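Local coordinates for actin-related protein 8 (Homo sapiens, PDB 4FO0) that binds ATP with low basal ATPase activity, does not polymerize, and is a proposed core component of the INO80 chromatin-remodelling complex, contributing to nucleosome binding, at residues A[108-114]-A[344-349]; A[247-253]-A[503-509]; A[517-521]-A[539-543]. All coordinates share one frame. Residue numbers count along the deposited sequence, not the author numbering.

Contact 1: residues A[108-114]-A[344-349]; sequences YNKQMRP and LLYQFR
This is a helix-end-to-strand contact at the periphery of the actin-like fold, its centre about 31 Å from the centre of the chain, and it illustrates how a loop can be laid along a sheet mainly by side chains. In 108-114 the helix stops at Asn-109; Met-112, Arg-113 and Pro-114 are then extended, with psi between 130° and 148°. Segment 344-349 is a continuous beta strand. The nearest CA pairs are Asn-109 with Phe-348 (5.7 Å), Met-112 with Gln-347 (6.6 Å) and Pro-114 with Tyr-346 (4.6 Å).

Asn-109, in an m rotamer, uses its amide as a neighbouring strand would use its backbone: Arg-349 N donates to Asn-109 OD1 at 2.8 Å, and Asn-109 ND2 donates to Arg-349 O at 3.0 Å. One residue earlier, Tyr-108 (chi1 t) offers a ring face to the Arg-349 guanidinium in a cation-pi stack, with Arg-349 CZ 3.6 Å from the Tyr-108 ring centroid and the planes at 29°. At the other end, Pro-114 CB makes a CH-pi contact 3.6 Å from the Tyr-346 ring centroid. Between them Met-112 CG lies 3.6 Å from Gln-347 O, while a water accepts from Gln-347 N (2.6 Å) and donates weakly to Arg-113 O (3.0 Å).

Strand 343-350 is the middle of a three-stranded antiparallel sheet: Pro-114 leads straight into edge strand 115-118, and strand 330-336 flanks the other side, supplying Asp-331 as salt-bridge partner of Arg-349 and Glu-333 as partner of Gln-347.

Contact 2: residues A[247-253]-A[503-509]; sequences STCIVDV and SILVVGG. With ATP (adenosine-5'-triphosphate), chain C.
The striking feature is Gly-508, the first residue after strand 503-507, at phi/psi 82/177, where a CB would clash with Asp-252 OD1, Val-253 O and the preceding carbonyl. This is a parallel pair in an RNase H-like sheet of the actin/ASKHA fold, joining the phosphate-2 strand (247-253) to the strand leading into the glycine-rich adenosine motif.

The strand axes approach to 4.6 Å at 32°. Cys-249 pairs with Ile-504, Ile-250 with Leu-505, Val-251 with Val-506 and Asp-252 with Val-507. The ladder runs Cys-249 N to Ser-503 O (2.9 Å), Leu-505 N to Cys-249 O (2.7 Å), Val-251 N to Leu-505 O (2.8 Å), Val-507 N to Val-251 O (2.7 Å) and Val-253 N to Val-507 O (2.9 Å). Thr-248 OG1 and Ser-503 OG share a 3.0 Å hydrogen bond at its start.

Cys-249, Val-251, Ile-504 and Val-506 share one face, where helix 480-489 covers the first two; Ile-250 and Leu-505 meet helix 235-243 on the other. The side chain of Asp-252, a t rotamer on that second face, lies about 4 Å from a bound magnesium ion. Beyond the last rung, Gly-509 N donates to ATP O2A at 3.2 Å.

Contact 3: residues A[517-521]-A[539-543]; sequences QEFLQ and VDVIT
Helix 517-521 and strand 540-542 run roughly antiparallel, their N-to-C directions at 144° and their axes 8.2 Å apart at closest approach. The helical segment keeps regular phi/psi, with Gln-521 N bonded to Gln-517 O at 2.9 Å; the strand is extended until Thr-543, where psi falls to -34°. The nearest CA pair is Gln-521 with Val-541, 5.7 Å apart.

Alternation along the strand presents Val-539, Val-541 and Thr-543 to the helix. Val-541, in the t rotamer, fills the middle: its CG2 is 3.7 Å from Gln-521 CA and its CG1 is 4.0 Å from Leu-520 CD2. Polar side chains bracket this apolar centre. Gln-517, extended with chi1 and chi2 both t, accepts at OE1 from Thr-543 OG1 (3.1 Å), and a water donates to Gln-517 OE1 and accepts from Thr-543 N, both at 3.3 Å. Gln-521 NE2 gives a weak hydrogen bond to Val-539 O (2.9 Å).

Leu-520 and Thr-543 also touch Val-506 of the adjacent parallel strand 503-507. Strands 503-507 and 540-542 thus form a beta-alpha-beta crossover, whose connection includes helix 516-527 packed on the sheet, with helix 530-535 following it, here at the edge strand of the actin-like ATPase sheet.

From the N terminus, contact 1 opens at 108-114 and contact 2 at 247-253. The first long loop closes when 344-349 meets 108-114, and the second when 503-509 returns beside 247-253, so contacts 1 and 2 cross along the chain. They do not touch: their nearest atoms are about 19 Å apart; contact 1 docks a helix end and loop on a peripheral three-stranded sheet, whereas contact 2 lies beside the nucleotide. Contact 3 follows in series, closing a short loop within one crossover. It shares the six-stranded sheet with contact 2, since Val-506 N to Ile-542 O and Ile-542 N to Ile-504 O, each 2.8 Å, are probable hydrogen bonds that extend this sheet to its edge.

Contact 1: residues A[108-114]-A[344-349]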
loop_
_atom_site.group_PDB
_atom_site.type_symbol
_atom_site.label_atom_id
_atom_site.label_comp_id
_atom_site.label_asym_id
_atom_site.label_seq_id
_atom_site.Cartn_x
_atom_site.Cartn_y
_atom_site.Cartn_z
ATOM N N TYR A 108 -33.293 7.794 6.966
ATOM C CA TYR A 108 -33.116 8.927 6.075
ATOM C C TYR A 108 -32.531 8.484 4.729
ATOM O O TYR A 108 -32.914 8.982 3.668
ATOM C CB TYR A 108 -32.170 9.933 6.726
ATOM C CG TYR A 108 -31.757 11.075 5.827
ATOM C CD1 TYR A 108 -30.759 10.904 4.876
ATOM C CD2 TYR A 108 -32.353 12.331 5.941
ATOM C CE1 TYR A 108 -30.367 11.941 4.056
ATOM C CE2 TYR A 108 -31.970 13.385 5.123
ATOM C CZ TYR A 108 -30.972 13.182 4.181
ATOM O OH TYR A 108 -30.574 14.215 3.357
ATOM N N ASN A 109 -31.594 7.550 4.775
ATOM C CA ASN A 109 -30.809 7.254 3.597
ATOM C C ASN A 109 -31.571 6.608 2.462
ATOM O O ASN A 109 -31.370 6.935 1.285
ATOM C CB ASN A 109 -29.534 6.478 3.949
ATOM C CG ASN A 109 -28.388 7.400 4.296
ATOM O OD1 ASN A 109 -28.383 8.572 3.905
ATOM N ND2 ASN A 109 -27.425 6.888 5.066
ATOM N N LYS A 110 -32.457 5.690 2.776
ATOM C CA LYS A 110 -33.012 4.980 1.645
ATOM C C LYS A 110 -34.339 5.549 1.119
ATOM O O LYS A 110 -35.067 4.909 0.357
ATOM C CB LYS A 110 -32.887 3.461 1.823
ATOM C CG LYS A 110 -31.385 3.076 2.123
ATOM C CD LYS A 110 -30.686 2.153 1.064
ATOM C CE LYS A 110 -30.729 0.670 1.473
ATOM N NZ LYS A 110 -30.155 -0.293 0.474
ATOM N N GLN A 111 -34.568 6.802 1.516
ATOM C CA GLN A 111 -35.438 7.753 0.840
ATOM C C GLN A 111 -34.631 8.581 -0.172
ATOM O O GLN A 111 -35.204 9.341 -0.948
ATOM C CB GLN A 111 -36.015 8.743 1.861
ATOM C CG GLN A 111 -36.937 8.148 2.917
ATOM C CD GLN A 111 -37.606 9.206 3.796
ATOM O OE1 GLN A 111 -36.966 10.154 4.262
ATOM N NE2 GLN A 111 -38.909 9.043 4.019
ATOM N N MET A 112 -33.305 8.469 -0.142
ATOM C CA MET A 112 -32.451 9.260 -1.035
ATOM C C MET A 112 -32.334 8.655 -2.433
ATOM O O MET A 112 -32.046 7.460 -2.586
ATOM C CB MET A 112 -31.032 9.421 -0.464
ATOM C CG MET A 112 -30.936 10.127 0.880
ATOM S SD MET A 112 -31.599 11.807 0.939
ATOM C CE MET A 112 -31.979 12.119 -0.789
ATOM N N ARG A 113 -32.552 9.490 -3.448
ATOM C CA ARG A 113 -32.286 9.110 -4.833
ATOM C C ARG A 113 -31.216 10.015 -5.395
ATOM O O ARG A 113 -31.116 11.183 -5.011
ATOM C CB ARG A 113 -33.542 9.209 -5.692
ATOM C CG ARG A 113 -34.581 8.166 -5.359
ATOM C CD ARG A 113 -33.931 6.816 -5.098
ATOM N NE ARG A 113 -34.917 5.806 -4.705
ATOM C CZ ARG A 113 -35.234 5.500 -3.448
ATOM N NH1 ARG A 113 -34.638 6.117 -2.431
ATOM N NH2 ARG A 113 -36.148 4.568 -3.208
ATOM N N PRO A 114 -30.396 9.477 -6.303
ATOM C CA PRO A 114 -29.331 10.269 -6.930
ATOM C C PRO A 114 -29.894 11.284 -7.936
ATOM O O PRO A 114 -30.892 11.027 -8.608
ATOM C CB PRO A 114 -28.477 9.213 -7.640
ATOM C CG PRO A 114 -29.425 8.072 -7.887
ATOM C CD PRO A 114 -30.404 8.073 -6.752
ATOM N N LEU A 344 -23.633 10.886 -11.724
ATOM C CA LEU A 344 -24.577 10.845 -10.605
ATOM C C LEU A 344 -24.066 11.530 -9.348
ATOM O O LEU A 344 -22.878 11.468 -9.014
ATOM C CB LEU A 344 -24.913 9.404 -10.269
ATOM C CG LEU A 344 -25.661 8.655 -11.359
ATOM C CD1 LEU A 344 -25.647 7.172 -11.047
ATOM C CD2 LEU A 344 -27.091 9.159 -11.438
ATOM N N LEU A 345 -24.981 12.183 -8.647
ATOM C CA LEU A 345 -24.668 12.793 -7.361
ATOM C C LEU A 345 -25.603 12.258 -6.283
ATOM O O LEU A 345 -26.819 12.337 -6.423
ATOM C CB LEU A 345 -24.809 14.301 -7.436
ATOM C CG LEU A 345 -24.565 14.968 -6.093
ATOM C CD1 LEU A 345 -23.082 14.932 -5.791
ATOM C CD2 LEU A 345 -25.090 16.382 -6.113
ATOM N N TYR A 346 -25.013 11.717 -5.218
ATOM C CA TYR A 346 -25.740 11.104 -4.109
ATOM C C TYR A 346 -25.636 11.908 -2.809
ATOM O O TYR A 346 -24.539 12.291 -2.384
ATOM C CB TYR A 346 -25.172 9.719 -3.823
ATOM C CG TYR A 346 -25.597 8.634 -4.780
ATOM C CD1 TYR A 346 -26.708 7.843 -4.504
ATOM C CD2 TYR A 346 -24.865 8.364 -5.931
ATOM C CE1 TYR A 346 -27.098 6.831 -5.355
ATOM C CE2 TYR A 346 -25.254 7.349 -6.805
ATOM C CZ TYR A 346 -26.372 6.591 -6.509
ATOM O OH TYR A 346 -26.774 5.581 -7.353
ATOM N N GLN A 347 -26.780 12.152 -2.177
ATOM C CA GLN A 347 -26.805 12.609 -0.787
ATOM C C GLN A 347 -26.782 11.406 0.139
ATOM O O GLN A 347 -27.472 10.408 -0.097
ATOM C CB GLN A 347 -28.084 13.391 -0.477
ATOM C CG GLN A 347 -28.380 14.532 -1.410
ATOM C CD GLN A 347 -27.239 15.515 -1.485
ATOM O OE1 GLN A 347 -26.745 15.999 -0.464
ATOM N NE2 GLN A 347 -26.802 15.812 -2.701
ATOM N N PHE A 348 -25.997 11.474 1.201
ATOM C CA PHE A 348 -26.327 10.593 2.314
ATOM C C PHE A 348 -25.703 10.923 3.638
ATOM O O PHE A 348 -24.790 11.749 3.738
ATOM C CB PHE A 348 -26.184 9.118 1.965
ATOM C CG PHE A 348 -24.837 8.560 2.220
ATOM C CD1 PHE A 348 -24.705 7.258 2.704
ATOM C CD2 PHE A 348 -23.702 9.300 1.939
ATOM C CE1 PHE A 348 -23.462 6.712 2.927
ATOM C CE2 PHE A 348 -22.445 8.767 2.166
ATOM C CZ PHE A 348 -22.326 7.471 2.657
ATOM N N ARG A 349 -26.248 10.287 4.664
ATOM C CA ARG A 349 -25.917 10.645 6.033
ATOM C C ARG A 349 -25.020 9.592 6.674
ATOM O O ARG A 349 -25.324 8.404 6.626
ATOM C CB ARG A 349 -27.203 10.804 6.814
ATOM C CG ARG A 349 -27.126 11.803 7.914
ATOM C CD ARG A 349 -28.518 12.067 8.429
ATOM N NE ARG A 349 -29.046 13.305 7.875
ATOM C CZ ARG A 349 -30.297 13.709 8.041
ATOM N NH1 ARG A 349 -31.143 12.953 8.731
ATOM N NH2 ARG A 349 -30.704 14.856 7.513
HETATM O O HOH W 1 -28.985 11.022 -2.960
#

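Contact 2: residues A[247-253]-A[503-509]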
loop_
_atom_site.group_PDB
_atom_site.type_symbol
_atom_site.label_atom_id
_atom_site.label_comp_id
_atom_site.label_asym_id
_atom_site.label_seq_id
_atom_site.Cartn_x
_atom_site.Cartn_y
_atom_site.Cartn_z
ATOM N N SER A 247 17.732 6.786 12.705
ATOM C CA SER A 247 17.201 5.745 13.579
ATOM C C SER A 247 15.728 5.984 13.854
ATOM O O SER A 247 15.328 7.088 14.218
ATOM C CB SER A 247 17.973 5.672 14.900
ATOM O OG SER A 247 19.165 4.923 14.748
ATOM N N THR A 248 14.917 4.949 13.699
ATOM C CA THR A 248 13.482 5.132 13.835
ATOM C C THR A 248 12.758 3.815 13.655
ATOM O O THR A 248 13.243 2.910 12.974
ATOM C CB THR A 248 12.965 6.156 12.777
ATOM O OG1 THR A 248 11.564 6.376 12.938
ATOM C CG2 THR A 248 13.225 5.662 11.362
ATOM N N CYS A 249 11.603 3.701 14.291
ATOM C CA CYS A 249 10.686 2.623 13.967
ATOM C C CYS A 249 9.888 3.038 12.716
ATOM O O CYS A 249 9.309 4.131 12.672
ATOM C CB CYS A 249 9.766 2.347 15.151
ATOM S SG CYS A 249 8.566 1.023 14.881
ATOM N N ILE A 250 9.889 2.184 11.693
ATOM C CA ILE A 250 9.184 2.472 10.444
ATOM C C ILE A 250 7.951 1.614 10.302
ATOM O O ILE A 250 8.000 0.399 10.508
ATOM C CB ILE A 250 10.016 2.131 9.209
ATOM C CG1 ILE A 250 11.454 2.540 9.422
ATOM C CG2 ILE A 250 9.398 2.783 7.952
ATOM C CD1 ILE A 250 11.578 3.986 9.830
ATOM N N VAL A 251 6.857 2.246 9.906
ATOM C CA VAL A 251 5.624 1.524 9.643
ATOM C C VAL A 251 5.178 1.881 8.243
ATOM O O VAL A 251 4.931 3.049 7.955
ATOM C CB VAL A 251 4.508 1.925 10.617
ATOM C CG1 VAL A 251 3.272 1.119 10.325
ATOM C CG2 VAL A 251 4.959 1.732 12.055
ATOM N N ASP A 252 5.098 0.892 7.361
ATOM C CA ASP A 252 4.601 1.171 6.025
ATOM C C ASP A 252 3.217 0.558 5.886
ATOM O O ASP A 252 3.084 -0.664 5.769
ATOM C CB ASP A 252 5.560 0.632 4.961
ATOM C CG ASP A 252 5.099 0.948 3.516
ATOM O OD1 ASP A 252 3.874 1.073 3.271
ATOM O OD2 ASP A 252 5.970 1.065 2.618
ATOM N N VAL A 253 2.186 1.397 5.927
ATOM C CA VAL A 253 0.834 0.902 5.683
ATOM C C VAL A 253 0.486 1.088 4.224
ATOM O O VAL A 253 0.319 2.218 3.748
ATOM C CB VAL A 253 -0.236 1.605 6.534
ATOM C CG1 VAL A 253 -1.504 0.764 6.540
ATOM C CG2 VAL A 253 0.257 1.821 7.946
ATOM N N SER A 503 10.779 7.812 18.299
ATOM C CA SER A 503 10.594 8.123 16.887
ATOM C C SER A 503 9.902 7.011 16.107
ATOM O O SER A 503 10.514 5.993 15.773
ATOM C CB SER A 503 11.947 8.430 16.243
ATOM O OG SER A 503 11.807 8.701 14.861
ATOM N N ILE A 504 8.628 7.219 15.806
ATOM C CA ILE A 504 7.883 6.285 14.960
ATOM C C ILE A 504 7.448 6.946 13.649
ATOM O O ILE A 504 6.619 7.863 13.626
ATOM C CB ILE A 504 6.671 5.716 15.691
ATOM C CG1 ILE A 504 7.135 5.013 16.969
ATOM C CG2 ILE A 504 5.929 4.754 14.800
ATOM C CD1 ILE A 504 6.182 5.175 18.145
ATOM N N LEU A 505 8.039 6.489 12.556
ATOM C CA LEU A 505 7.743 7.049 11.247
ATOM C C LEU A 505 6.657 6.237 10.559
ATOM O O LEU A 505 6.730 5.003 10.496
ATOM C CB LEU A 505 8.999 7.045 10.400
ATOM C CG LEU A 505 8.836 7.491 8.959
ATOM C CD1 LEU A 505 8.290 8.909 8.928
ATOM C CD2 LEU A 505 10.170 7.359 8.223
ATOM N N VAL A 506 5.637 6.920 10.063
ATOM C CA VAL A 506 4.570 6.223 9.358
ATOM C C VAL A 506 4.479 6.597 7.885
ATOM O O VAL A 506 4.279 7.757 7.509
ATOM C CB VAL A 506 3.213 6.386 10.034
ATOM C CG1 VAL A 506 2.150 5.677 9.208
ATOM C CG2 VAL A 506 3.277 5.808 11.425
ATOM N N VAL A 507 4.591 5.575 7.060
ATOM C CA VAL A 507 4.781 5.754 5.643
ATOM C C VAL A 507 3.735 4.976 4.794
ATOM O O VAL A 507 3.000 4.120 5.308
ATOM C CB VAL A 507 6.234 5.390 5.342
ATOM C CG1 VAL A 507 6.330 4.214 4.415
ATOM C CG2 VAL A 507 6.993 6.607 4.859
ATOM N N GLY A 508 3.637 5.306 3.507
ATOM C CA GLY A 508 2.646 4.694 2.640
ATOM C C GLY A 508 1.261 5.324 2.745
ATOM O O GLY A 508 1.036 6.212 3.550
ATOM N N GLY A 509 0.318 4.856 1.938
ATOM C CA GLY A 509 -0.961 5.522 1.822
ATOM C C GLY A 509 -1.985 5.076 2.842
ATOM O O GLY A 509 -2.916 5.814 3.164
HETATM P PG ATP C . 1.325 -2.448 -0.480
HETATM O O1G ATP C . 2.351 -1.563 0.174
HETATM O O2G ATP C . 1.870 -3.433 -1.486
HETATM O O3G ATP C . 0.302 -3.059 0.454
HETATM P PB ATP C . 0.924 -0.104 -2.150
HETATM O O1B ATP C . 0.218 -0.186 -3.477
HETATM O O2B ATP C . 2.407 0.209 -2.013
HETATM O O3B ATP C . 0.465 -1.434 -1.372
HETATM P PA ATP C . 0.255 2.498 -1.186
HETATM O O1A ATP C . 0.086 3.009 -2.594
HETATM O O2A ATP C . 1.424 2.907 -0.327
HETATM O O3A ATP C . 0.091 0.909 -1.223
HETATM O "O5'" ATP C . -1.080 2.872 -0.396
HETATM C "C5'" ATP C . -2.315 2.552 -1.017
HETATM C "C4'" ATP C . -3.415 2.730 -0.000
HETATM O "O4'" ATP C . -3.371 4.077 0.446
HETATM C "C3'" ATP C . -4.801 2.508 -0.582
HETATM O "O3'" ATP C . -5.544 1.628 0.268
HETATM C "C2'" ATP C . -5.424 3.882 -0.584
HETATM O "O2'" ATP C . -6.829 3.857 -0.382
HETATM C "C1'" ATP C . -4.718 4.509 0.592
HETATM N N9 ATP C . -4.878 5.970 0.582
HETATM C C8 ATP C . -4.392 6.815 -0.338
HETATM N N7 ATP C . -4.738 8.091 -0.043
HETATM C C5 ATP C . -5.454 8.063 1.087
HETATM C C6 ATP C . -6.130 9.060 1.932
HETATM N N6 ATP C . -6.076 10.374 1.596
HETATM N N1 ATP C . -6.783 8.609 3.035
HETATM C C2 ATP C . -6.834 7.303 3.364
HETATM N N3 ATP C . -6.245 6.339 2.625
HETATM C C4 ATP C . -5.552 6.656 1.499
#

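Contact 3: residues A[517-521]-A[539-543]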
loop_
_atom_site.group_PDB
_atom_site.type_symbol
_atom_site.label_atom_id
_atom_site.label_comp_id
_atom_site.label_asym_id
_atom_site.label_seq_id
_atom_site.Cartn_x
_atom_site.Cartn_y
_atom_site.Cartn_z
ATOM N N GLN A 517 -1.843 10.852 12.911
ATOM C CA GLN A 517 -0.626 11.030 13.710
ATOM C C GLN A 517 -0.897 11.118 15.217
ATOM O O GLN A 517 -0.351 10.341 16.007
ATOM C CB GLN A 517 0.150 12.266 13.258
ATOM C CG GLN A 517 1.155 12.724 14.286
ATOM C CD GLN A 517 1.977 13.892 13.814
ATOM O OE1 GLN A 517 2.451 13.921 12.671
ATOM N NE2 GLN A 517 2.159 14.869 14.695
ATOM N N GLU A 518 -1.727 12.087 15.595
ATOM C CA GLU A 518 -2.203 12.255 16.960
ATOM C C GLU A 518 -2.817 10.970 17.486
ATOM O O GLU A 518 -2.439 10.483 18.553
ATOM C CB GLU A 518 -3.256 13.369 17.020
ATOM C CG GLU A 518 -2.850 14.679 16.325
ATOM C CD GLU A 518 -2.940 14.627 14.786
ATOM O OE1 GLU A 518 -2.574 13.597 14.179
ATOM O OE2 GLU A 518 -3.377 15.630 14.177
ATOM N N PHE A 519 -3.759 10.412 16.731
ATOM C CA PHE A 519 -4.493 9.243 17.198
ATOM C C PHE A 519 -3.551 8.141 17.631
ATOM O O PHE A 519 -3.712 7.527 18.694
ATOM C CB PHE A 519 -5.421 8.718 16.111
ATOM C CG PHE A 519 -6.120 7.455 16.483
ATOM C CD1 PHE A 519 -5.481 6.231 16.357
ATOM C CD2 PHE A 519 -7.414 7.483 16.964
ATOM C CE1 PHE A 519 -6.119 5.055 16.702
ATOM C CE2 PHE A 519 -8.070 6.304 17.300
ATOM C CZ PHE A 519 -7.425 5.089 17.175
ATOM N N LEU A 520 -2.560 7.899 16.793
ATOM C CA LEU A 520 -1.629 6.809 17.014
ATOM C C LEU A 520 -0.634 7.141 18.125
ATOM O O LEU A 520 -0.270 6.280 18.926
ATOM C CB LEU A 520 -0.894 6.500 15.712
ATOM C CG LEU A 520 0.243 5.496 15.829
ATOM C CD1 LEU A 520 -0.280 4.119 16.216
ATOM C CD2 LEU A 520 1.001 5.454 14.526
ATOM N N GLN A 521 -0.193 8.392 18.169
ATOM C CA GLN A 521 0.733 8.833 19.200
ATOM C C GLN A 521 0.089 8.664 20.565
ATOM O O GLN A 521 0.741 8.273 21.531
ATOM C CB GLN A 521 1.112 10.287 18.975
ATOM C CG GLN A 521 1.059 11.112 20.222
ATOM C CD GLN A 521 2.413 11.610 20.599
ATOM O OE1 GLN A 521 2.962 12.505 19.947
ATOM N NE2 GLN A 521 2.987 11.020 21.639
ATOM N N VAL A 539 7.204 10.728 22.967
ATOM C CA VAL A 539 7.010 9.815 21.861
ATOM C C VAL A 539 6.631 10.662 20.660
ATOM O O VAL A 539 5.683 11.437 20.717
ATOM C CB VAL A 539 5.886 8.811 22.167
ATOM C CG1 VAL A 539 5.440 8.092 20.902
ATOM C CG2 VAL A 539 6.343 7.821 23.223
ATOM N N ASP A 540 7.387 10.540 19.579
ATOM C CA ASP A 540 7.110 11.343 18.397
ATOM C C ASP A 540 6.674 10.487 17.206
ATOM O O ASP A 540 7.434 9.657 16.710
ATOM C CB ASP A 540 8.323 12.196 18.030
ATOM C CG ASP A 540 7.944 13.415 17.216
ATOM O OD1 ASP A 540 6.802 13.903 17.389
ATOM O OD2 ASP A 540 8.782 13.883 16.407
ATOM N N VAL A 541 5.436 10.682 16.765
ATOM C CA VAL A 541 4.961 10.028 15.559
ATOM C C VAL A 541 5.051 10.983 14.376
ATOM O O VAL A 541 4.497 12.078 14.408
ATOM C CB VAL A 541 3.527 9.500 15.715
ATOM C CG1 VAL A 541 3.040 8.932 14.409
ATOM C CG2 VAL A 541 3.487 8.424 16.781
ATOM N N ILE A 542 5.772 10.568 13.342
ATOM C CA ILE A 542 5.966 11.398 12.156
ATOM C C ILE A 542 5.182 10.810 10.998
ATOM O O ILE A 542 5.350 9.630 10.678
ATOM C CB ILE A 542 7.466 11.477 11.753
ATOM C CG1 ILE A 542 8.284 12.162 12.845
ATOM C CG2 ILE A 542 7.647 12.161 10.420
ATOM C CD1 ILE A 542 8.676 11.190 13.952
ATOM N N THR A 543 4.337 11.625 10.362
ATOM C CA THR A 543 3.528 11.136 9.243
ATOM C C THR A 543 3.772 11.863 7.937
ATOM O O THR A 543 3.685 11.259 6.868
ATOM C CB THR A 543 2.034 11.163 9.554
ATOM O OG1 THR A 543 1.671 12.463 10.041
ATOM C CG2 THR A 543 1.710 10.096 10.595
HETATM O O HOH W 2 4.850 14.836 10.655
#